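Local atomic coordinates of Sn-glycerol-3-phosphate ABC transporter substrate-binding protein UspB (Mycobacterium tuberculosis, PDB entry 4MFI), a protein that serves as the substrate-binding subunit of an ABC transporter and binds glycerophosphocholine, probably delivering it to the membrane permease for import. Residues Glu179-Gly184 with His246-Ala251; Gln175-Phe180 with Ser196-Ala201. All coordinates share one frame; numbering follows the deposited sequence.

In the fold
Contact 1 and contact 2 both start from the first turns of helix 177-191, whose residues E179 and F180 belong to each, and their centres lie 7 Å apart. Contact 1 ties the helix to the loop ahead of strand 251-254, and contact 2 ties it to strand 198-201, the parallel partner of that strand. The two join directly: Y250 O stands 3.2 Å from H198 N, a probable hydrogen bond, and G184 O packs 3.5 Å from A197 CB. Their centres, 26 Å and 20 Å from the centre of the chain, lie on the same side of it. Both belong to the bacterial extracellular solute-binding protein fold.

Contact 1 (Glu179-Gly184 with His246-Ala251); sequences EFDEWG and HGKGYA
D181 receives K248 NZ and Y250 OH from the 246-251 loop. K248 NZ forms a salt bridge with D181 OD2 at 2.9 Å, approaching from above the carboxylate plane, and also donates to the backbone D181 O at 3.0 Å, well above the carbonyl plane. A water held by K248 NZ and E182 O gives the ammonium a further link to the helix. The bend of the lysine chain at chi3 (67°) sets the direction of CE. The other carboxylate oxygen, D181 OD1, accepts from Y250 OH at 2.6 Å on its anti side, 18° out of plane. With separate donors on OD1 and OD2, the carboxylate is restrained in rotation, and the nearby ammonium would probably favour its charged form.

The apolar half is built round the Y250 ring. G184, which has no side chain, brings its CA over one face, 3.7 Å from the centroid and close to the ring normal, a CH-pi contact. F180 CE2 meets Y250 CE1 at 4.0 Å, and the two rings approach each other obliquely, neither stacked nor edge-to-face.

Outside the pair, Y250 also packs on P185 and Q188 of helix 177-191 and on S244 of helix 232-245, while D181 touches F240. The contact thus lies where these two helices meet the entrance to strand 251-254.

Contact 2 (Gln175-Phe180 with Ser196-Ala201); sequences QSWSEF and SAHGWA
The H198 ring has F180 CE2 over one face and the indole nitrogen W200 NE1 at its edge, in plane. F180 meets that face in an offset edge-to-face pair, with centroids 4.9 Å apart and planes at 63°. Its CZ and CE2 do the touching, F180 CZ lying 3.5 Å from H198 ND1. At the F180 rim, H198 CB and A197 O lie near the ring plane. H198 CD2 in turn stands 3.8 Å above the W200 plane, offset toward the rim. H198 CB points toward the helix, and CG lies anti to the backbone N (chi1 -166°).

The two indoles reach toward each other tip to tip, W177 CZ3 coming 4.1 Å from W200 CH2. Their planes are 28° apart but slid so far that the six-membered rings barely overlap. W177 CZ3 also lies 4.2 Å from H198 NE2, which is near the W177 plane at its edge.

At the helix start, S176 OG accepts from E179 N at 2.9 Å as an N-cap, and E179 OE1 accepts from Q175 N in a nearly straight bond.

No hydrogen bond spans the segments, so the buried aromatic cluster joins helix to strand by ring packing. Two of its ring nitrogens are hydrogen-bonded elsewhere: H198 ND1 pairs with S268 OG, and W200 NE1 with S244 OG, which probably helps to fix both rings in their orientations.

Contact 1 (Glu179-Gly184 with His246-Ala251)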
loop_
_atom_site.group_PDB
_atom_site.type_symbol
_atom_site.label_atom_id
_atom_site.label_comp_id
_atom_site.label_asym_id
_atom_site.label_seq_id
_atom_site.Cartn_x
_atom_site.Cartn_y
_atom_site.Cartn_z
ATOM N N GLU A 179 -22.429 -10.090 -2.492
ATOM C CA GLU A 179 -23.471 -9.451 -1.689
ATOM C C GLU A 179 -23.538 -7.959 -1.995
ATOM O O GLU A 179 -24.625 -7.397 -2.154
ATOM C CB GLU A 179 -23.244 -9.655 -0.190
ATOM C CG GLU A 179 -24.400 -9.100 0.658
ATOM C CD GLU A 179 -24.119 -9.074 2.150
ATOM O OE1 GLU A 179 -22.977 -8.762 2.555
ATOM O OE2 GLU A 179 -25.057 -9.363 2.932
ATOM N N PHE A 180 -22.378 -7.309 -2.086
ATOM C CA PHE A 180 -22.374 -5.892 -2.390
ATOM C C PHE A 180 -23.027 -5.619 -3.738
ATOM O O PHE A 180 -23.775 -4.654 -3.895
ATOM C CB PHE A 180 -20.976 -5.284 -2.374
ATOM C CG PHE A 180 -21.010 -3.810 -2.607
ATOM C CD1 PHE A 180 -21.632 -2.988 -1.681
ATOM C CD2 PHE A 180 -20.506 -3.247 -3.775
ATOM C CE1 PHE A 180 -21.744 -1.620 -1.886
ATOM C CE2 PHE A 180 -20.598 -1.867 -3.986
ATOM C CZ PHE A 180 -21.225 -1.058 -3.037
ATOM N N ASP A 181 -22.738 -6.471 -4.711
ATOM C CA ASP A 181 -23.308 -6.312 -6.041
ATOM C C ASP A 181 -24.836 -6.429 -6.012
ATOM O O ASP A 181 -25.542 -5.761 -6.782
ATOM C CB ASP A 181 -22.682 -7.337 -6.984
ATOM C CG ASP A 181 -23.211 -7.225 -8.389
ATOM O OD1 ASP A 181 -22.813 -6.272 -9.088
ATOM O OD2 ASP A 181 -24.023 -8.090 -8.788
ATOM N N GLU A 182 -25.353 -7.245 -5.102
ATOM C CA GLU A 182 -26.791 -7.329 -4.893
ATOM C C GLU A 182 -27.335 -6.035 -4.271
ATOM O O GLU A 182 -28.399 -5.553 -4.672
ATOM C CB GLU A 182 -27.115 -8.547 -4.021
ATOM C CG GLU A 182 -28.579 -8.899 -3.938
ATOM C CD GLU A 182 -29.154 -9.326 -5.265
ATOM O OE1 GLU A 182 -30.334 -9.006 -5.520
ATOM O OE2 GLU A 182 -28.433 -9.982 -6.050
ATOM N N TRP A 183 -26.589 -5.463 -3.321
ATOM C CA TRP A 183 -26.973 -4.202 -2.679
ATOM C C TRP A 183 -26.935 -2.997 -3.625
ATOM O O TRP A 183 -27.672 -2.024 -3.436
ATOM C CB TRP A 183 -26.021 -3.883 -1.529
ATOM C CG TRP A 183 -26.102 -4.783 -0.331
ATOM C CD1 TRP A 183 -26.978 -5.813 -0.110
ATOM C CD2 TRP A 183 -25.280 -4.693 0.835
ATOM N NE1 TRP A 183 -26.735 -6.379 1.123
ATOM C CE2 TRP A 183 -25.700 -5.705 1.724
ATOM C CE3 TRP A 183 -24.223 -3.857 1.213
ATOM C CZ2 TRP A 183 -25.102 -5.898 2.974
ATOM C CZ3 TRP A 183 -23.638 -4.041 2.455
ATOM C CH2 TRP A 183 -24.073 -5.064 3.321
ATOM N N GLY A 184 -26.060 -3.058 -4.624
ATOM C CA GLY A 184 -25.749 -1.905 -5.457
ATOM C C GLY A 184 -26.940 -1.164 -6.036
ATOM O O GLY A 184 -27.050 0.049 -5.863
ATOM N N HIS A 246 -21.396 -0.601 -15.874
ATOM C CA HIS A 246 -22.170 -0.528 -17.098
ATOM C C HIS A 246 -23.501 -1.259 -16.971
ATOM O O HIS A 246 -24.542 -0.610 -16.855
ATOM C CB HIS A 246 -21.309 -0.960 -18.289
ATOM C CG HIS A 246 -20.102 -0.089 -18.466
ATOM N ND1 HIS A 246 -20.177 1.176 -19.005
ATOM C CD2 HIS A 246 -18.809 -0.271 -18.112
ATOM C CE1 HIS A 246 -18.976 1.727 -18.999
ATOM N NE2 HIS A 246 -18.129 0.870 -18.458
ATOM N N GLY A 247 -23.470 -2.586 -16.925
ATOM C CA GLY A 247 -24.685 -3.386 -16.948
ATOM C C GLY A 247 -25.708 -3.063 -15.873
ATOM O O GLY A 247 -26.865 -2.764 -16.173
ATOM N N LYS A 248 -25.289 -3.133 -14.617
ATOM C CA LYS A 248 -26.159 -2.754 -13.510
ATOM C C LYS A 248 -26.079 -1.245 -13.278
ATOM O O LYS A 248 -27.093 -0.572 -13.058
ATOM C CB LYS A 248 -25.764 -3.531 -12.261
ATOM C CG LYS A 248 -25.679 -5.036 -12.514
ATOM C CD LYS A 248 -25.442 -5.831 -11.242
ATOM C CE LYS A 248 -26.642 -5.757 -10.301
ATOM N NZ LYS A 248 -26.639 -6.872 -9.298
ATOM N N GLY A 249 -24.865 -0.715 -13.337
ATOM C CA GLY A 249 -24.667 0.718 -13.419
ATOM C C GLY A 249 -24.613 1.483 -12.112
ATOM O O GLY A 249 -24.557 2.712 -12.126
ATOM N N TYR A 250 -24.601 0.776 -10.990
ATOM C CA TYR A 250 -24.621 1.437 -9.682
ATOM C C TYR A 250 -23.252 2.009 -9.310
ATOM O O TYR A 250 -23.124 2.721 -8.316
ATOM C CB TYR A 250 -25.108 0.472 -8.589
ATOM C CG TYR A 250 -24.237 -0.752 -8.443
ATOM C CD1 TYR A 250 -23.044 -0.701 -7.723
ATOM C CD2 TYR A 250 -24.604 -1.966 -9.015
ATOM C CE1 TYR A 250 -22.226 -1.817 -7.595
ATOM C CE2 TYR A 250 -23.800 -3.094 -8.885
ATOM C CZ TYR A 250 -22.611 -3.010 -8.166
ATOM O OH TYR A 250 -21.792 -4.108 -8.024
ATOM N N ALA A 251 -22.231 1.686 -10.095
ATOM C CA ALA A 251 -20.880 2.164 -9.820
ATOM C C ALA A 251 -20.371 3.091 -10.917
ATOM O O ALA A 251 -20.861 3.073 -12.058
ATOM C CB ALA A 251 -19.909 0.979 -9.628
HETATM O O HOH W 1 -29.073 -6.482 -7.425
#

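Contact 2 (Gln175-Phe180 with Ser196-Ala201)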
loop_
_atom_site.group_PDB
_atom_site.type_symbol
_atom_site.label_atom_id
_atom_site.label_comp_id
_atom_site.label_asym_id
_atom_site.label_seq_id
_atom_site.Cartn_x
_atom_site.Cartn_y
_atom_site.Cartn_z
ATOM N N GLN A 175 -20.265 -8.659 3.172
ATOM C CA GLN A 175 -19.579 -9.899 3.527
ATOM C C GLN A 175 -18.840 -10.494 2.340
ATOM O O GLN A 175 -17.866 -11.232 2.504
ATOM C CB GLN A 175 -20.609 -10.924 4.018
ATOM C CG GLN A 175 -21.119 -10.700 5.435
ATOM C CD GLN A 175 -20.116 -11.142 6.479
ATOM O OE1 GLN A 175 -19.048 -11.668 6.151
ATOM N NE2 GLN A 175 -20.454 -10.938 7.741
ATOM N N SER A 176 -19.338 -10.204 1.144
ATOM C CA SER A 176 -18.703 -10.642 -0.090
ATOM C C SER A 176 -18.934 -9.575 -1.139
ATOM O O SER A 176 -19.879 -8.779 -1.034
ATOM C CB SER A 176 -19.282 -11.983 -0.570
ATOM O OG SER A 176 -20.645 -11.854 -0.956
ATOM N N TRP A 177 -18.100 -9.558 -2.168
ATOM C CA TRP A 177 -18.351 -8.651 -3.271
ATOM C C TRP A 177 -19.672 -8.957 -3.978
ATOM O O TRP A 177 -20.356 -8.039 -4.448
ATOM C CB TRP A 177 -17.159 -8.635 -4.235
ATOM C CG TRP A 177 -16.042 -7.799 -3.686
ATOM C CD1 TRP A 177 -14.865 -8.240 -3.144
ATOM C CD2 TRP A 177 -16.025 -6.374 -3.582
ATOM N NE1 TRP A 177 -14.109 -7.162 -2.722
ATOM C CE2 TRP A 177 -14.802 -6.009 -2.979
ATOM C CE3 TRP A 177 -16.924 -5.367 -3.946
ATOM C CZ2 TRP A 177 -14.454 -4.676 -2.738
ATOM C CZ3 TRP A 177 -16.580 -4.046 -3.705
ATOM C CH2 TRP A 177 -15.354 -3.713 -3.106
ATOM N N SER A 178 -20.062 -10.231 -4.018
ATOM C CA SER A 178 -21.336 -10.588 -4.628
ATOM C C SER A 178 -22.530 -10.083 -3.821
ATOM O O SER A 178 -23.529 -9.656 -4.402
ATOM C CB SER A 178 -21.410 -12.090 -4.895
ATOM O OG SER A 178 -20.494 -12.428 -5.919
ATOM N N GLU A 179 -22.429 -10.090 -2.492
ATOM C CA GLU A 179 -23.471 -9.451 -1.689
ATOM C C GLU A 179 -23.538 -7.959 -1.995
ATOM O O GLU A 179 -24.625 -7.397 -2.154
ATOM C CB GLU A 179 -23.244 -9.655 -0.190
ATOM C CG GLU A 179 -24.400 -9.100 0.658
ATOM C CD GLU A 179 -24.119 -9.074 2.150
ATOM O OE1 GLU A 179 -22.977 -8.762 2.555
ATOM O OE2 GLU A 179 -25.057 -9.363 2.932
ATOM N N PHE A 180 -22.378 -7.309 -2.086
ATOM C CA PHE A 180 -22.374 -5.892 -2.390
ATOM C C PHE A 180 -23.027 -5.619 -3.738
ATOM O O PHE A 180 -23.775 -4.654 -3.895
ATOM C CB PHE A 180 -20.976 -5.284 -2.374
ATOM C CG PHE A 180 -21.010 -3.810 -2.607
ATOM C CD1 PHE A 180 -21.632 -2.988 -1.681
ATOM C CD2 PHE A 180 -20.506 -3.247 -3.775
ATOM C CE1 PHE A 180 -21.744 -1.620 -1.886
ATOM C CE2 PHE A 180 -20.598 -1.867 -3.986
ATOM C CZ PHE A 180 -21.225 -1.058 -3.037
ATOM N N SER A 196 -23.729 7.995 -7.259
ATOM C CA SER A 196 -23.518 6.560 -7.468
ATOM C C SER A 196 -23.486 5.807 -6.155
ATOM O O SER A 196 -23.100 6.364 -5.121
ATOM C CB SER A 196 -22.203 6.306 -8.215
ATOM O OG SER A 196 -22.268 6.803 -9.537
ATOM N N ALA A 197 -23.876 4.535 -6.206
ATOM C CA ALA A 197 -23.789 3.649 -5.045
ATOM C C ALA A 197 -22.338 3.383 -4.652
ATOM O O ALA A 197 -22.041 3.179 -3.471
ATOM C CB ALA A 197 -24.491 2.328 -5.336
ATOM N N HIS A 198 -21.449 3.346 -5.645
ATOM C CA HIS A 198 -20.058 2.955 -5.418
ATOM C C HIS A 198 -19.176 3.686 -6.403
ATOM O O HIS A 198 -19.537 3.832 -7.566
ATOM C CB HIS A 198 -19.895 1.433 -5.600
ATOM C CG HIS A 198 -18.603 0.898 -5.065
ATOM N ND1 HIS A 198 -18.332 0.829 -3.717
ATOM C CD2 HIS A 198 -17.508 0.400 -5.696
ATOM C CE1 HIS A 198 -17.127 0.313 -3.535
ATOM N NE2 HIS A 198 -16.605 0.046 -4.721
ATOM N N GLY A 199 -18.024 4.155 -5.935
ATOM C CA GLY A 199 -17.018 4.694 -6.837
ATOM C C GLY A 199 -15.789 3.813 -6.834
ATOM O O GLY A 199 -15.320 3.395 -5.776
ATOM N N TRP A 200 -15.283 3.534 -8.031
ATOM C CA TRP A 200 -13.998 2.862 -8.222
ATOM C C TRP A 200 -12.941 3.912 -8.501
ATOM O O TRP A 200 -13.194 4.875 -9.224
ATOM C CB TRP A 200 -14.060 1.919 -9.427
ATOM C CG TRP A 200 -14.951 0.725 -9.246
ATOM C CD1 TRP A 200 -16.198 0.537 -9.782
ATOM C CD2 TRP A 200 -14.654 -0.459 -8.493
ATOM N NE1 TRP A 200 -16.696 -0.682 -9.396
ATOM C CE2 TRP A 200 -15.765 -1.321 -8.614
ATOM C CE3 TRP A 200 -13.560 -0.870 -7.724
ATOM C CZ2 TRP A 200 -15.819 -2.564 -7.989
ATOM C CZ3 TRP A 200 -13.611 -2.113 -7.108
ATOM C CH2 TRP A 200 -14.734 -2.941 -7.239
ATOM N N ALA A 201 -11.736 3.709 -7.969
ATOM C CA ALA A 201 -10.635 4.622 -8.251
ATOM C C ALA A 201 -10.338 4.680 -9.748
ATOM O O ALA A 201 -10.622 3.729 -10.490
ATOM C CB ALA A 201 -9.394 4.180 -7.507
#